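Local coordinates for protein group II chitinase (Ostrinia furnacalis, PDB 6JAV) that probably hydrolyses internal glycosidic bonds of chitin, this chain being a family 18 catalytic domain of the longer enzyme, crystallised with a bound inhibitor, at residues A[106-111]-A[149-154]. Numbering follows the deposited sequence.
Sequences KFVQHA and ADLVHE
Val108 and Leu151 meet between two neighbouring helices on the outside of the TIM barrel that family 18 chitinases share. Helix 101-118 precedes barrel strand 122-126 and helix 143-159 follows it, so the contact joins consecutive helices of the outer layer. Over the two segments the axes come within 10.4 Å and their N-to-C directions differ by 39°, and aliphatic and aromatic side chains pack in the gap between them.

Val108 gives up the most surface. Being beta-branched, it sends two methyls against Glu154: CG1 makes a van der Waals contact with the backbone O of Glu154 at 3.6 Å, and CG2 is 4.0 Å from its CB. A short, compact side chain suits this place, because here the backbones come near each other, with the CA atoms of Val108 and Glu154 6.9 Å apart. Glu154 offers only its backbone and the root of its side chain to the valine; its carboxylate turns to Arg104, one helical turn before Val108, and OE1 forms a salt bridge there. The partly exposed acid thus keeps its charge paired while its CB packs against an apolar neighbour.

Leu151 reaches across with a longer arm. Its CG is anti to the backbone N (chi1 -178°), which carries the branched end toward helix 101-118, where CD1 lies in loose apolar contact, 4.2 Å from Val108 CG2. Leu155 adds to the same buried layer by touching both Phe107 and Val108. The Phe107 side chain crosses that of Leu151 nearly at right angles, and the leucine methyl CD1 meets the ring obliquely, 3.9 Å from Phe107 CD2.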
# COMPACT_ATOMS: atom_id res chain seq x y z
N LYS A 106 22.99 -4.19 15.56
CA LYS A 106 22.79 -2.90 16.20
C LYS A 106 21.40 -2.34 15.88
O LYS A 106 20.68 -1.86 16.77
CB LYS A 106 23.87 -1.94 15.70
CG LYS A 106 23.79 -0.56 16.36
CD LYS A 106 24.96 0.33 15.93
CE LYS A 106 24.55 1.27 14.79
NZ LYS A 106 25.53 2.37 14.47
N PHE A 107 21.00 -2.43 14.61
CA PHE A 107 19.71 -1.90 14.18
C PHE A 107 18.57 -2.54 14.96
O PHE A 107 17.63 -1.85 15.38
CB PHE A 107 19.54 -2.16 12.68
CG PHE A 107 18.14 -1.90 12.19
CD1 PHE A 107 17.76 -0.64 11.76
CD2 PHE A 107 17.19 -2.93 12.17
CE1 PHE A 107 16.44 -0.41 11.32
CE2 PHE A 107 15.88 -2.69 11.75
CZ PHE A 107 15.52 -1.43 11.32
N VAL A 108 18.62 -3.86 15.15
CA VAL A 108 17.47 -4.57 15.72
C VAL A 108 17.20 -4.12 17.15
O VAL A 108 16.05 -3.88 17.54
CB VAL A 108 17.69 -6.09 15.59
CG1 VAL A 108 16.75 -6.85 16.51
CG2 VAL A 108 17.54 -6.54 14.12
N GLN A 109 18.25 -4.04 17.98
CA GLN A 109 18.00 -3.70 19.38
C GLN A 109 17.50 -2.26 19.50
O GLN A 109 16.62 -1.97 20.32
CB GLN A 109 19.27 -3.88 20.21
CG GLN A 109 19.81 -5.32 20.24
CD GLN A 109 18.81 -6.33 20.76
OE1 GLN A 109 18.00 -6.04 21.65
NE2 GLN A 109 18.85 -7.53 20.20
N HIS A 110 18.05 -1.36 18.69
CA HIS A 110 17.59 0.02 18.74
C HIS A 110 16.15 0.13 18.23
O HIS A 110 15.36 0.91 18.78
CB HIS A 110 18.53 0.91 17.94
CG HIS A 110 18.01 2.30 17.78
ND1 HIS A 110 17.07 2.64 16.83
CD2 HIS A 110 18.28 3.44 18.47
CE1 HIS A 110 16.80 3.93 16.92
NE2 HIS A 110 17.51 4.43 17.92
N ALA A 111 15.81 -0.62 17.18
CA ALA A 111 14.46 -0.52 16.61
C ALA A 111 13.41 -0.94 17.62
O ALA A 111 12.37 -0.28 17.75
CB ALA A 111 14.37 -1.37 15.33
N ALA A 149 16.04 -11.68 4.63
CA ALA A 149 15.50 -12.80 5.39
C ALA A 149 16.13 -12.89 6.77
O ALA A 149 15.44 -13.16 7.76
CB ALA A 149 15.73 -14.10 4.61
N ASP A 150 17.44 -12.62 6.86
CA ASP A 150 18.10 -12.65 8.16
C ASP A 150 17.67 -11.46 9.02
O ASP A 150 17.50 -11.61 10.24
CB ASP A 150 19.62 -12.69 8.01
CG ASP A 150 20.12 -14.05 7.52
OD1 ASP A 150 19.41 -15.06 7.71
OD2 ASP A 150 21.23 -14.10 6.95
N LEU A 151 17.48 -10.28 8.40
CA LEU A 151 16.94 -9.15 9.15
C LEU A 151 15.56 -9.49 9.74
O LEU A 151 15.28 -9.22 10.91
CB LEU A 151 16.85 -7.90 8.26
CG LEU A 151 16.31 -6.66 9.02
CD1 LEU A 151 17.39 -6.10 9.93
CD2 LEU A 151 15.84 -5.61 8.04
N VAL A 152 14.70 -10.11 8.92
CA VAL A 152 13.38 -10.51 9.40
C VAL A 152 13.50 -11.51 10.55
O VAL A 152 12.79 -11.38 11.56
CB VAL A 152 12.55 -11.05 8.24
CG1 VAL A 152 11.27 -11.71 8.74
CG2 VAL A 152 12.14 -9.89 7.33
N HIS A 153 14.41 -12.49 10.43
CA HIS A 153 14.59 -13.42 11.53
C HIS A 153 15.05 -12.71 12.80
O HIS A 153 14.52 -12.95 13.90
CB HIS A 153 15.58 -14.51 11.17
CG HIS A 153 15.98 -15.27 12.40
ND1 HIS A 153 17.23 -15.18 12.96
CD2 HIS A 153 15.22 -15.99 13.27
CE1 HIS A 153 17.25 -15.87 14.09
NE2 HIS A 153 16.05 -16.38 14.29
N GLU A 154 16.03 -11.82 12.66
CA GLU A 154 16.61 -11.18 13.85
C GLU A 154 15.61 -10.24 14.51
O GLU A 154 15.56 -10.15 15.75
CB GLU A 154 17.91 -10.48 13.46
CG GLU A 154 18.97 -11.53 13.07
CD GLU A 154 20.01 -11.08 12.07
OE1 GLU A 154 20.20 -9.85 11.90
OE2 GLU A 154 20.64 -11.97 11.45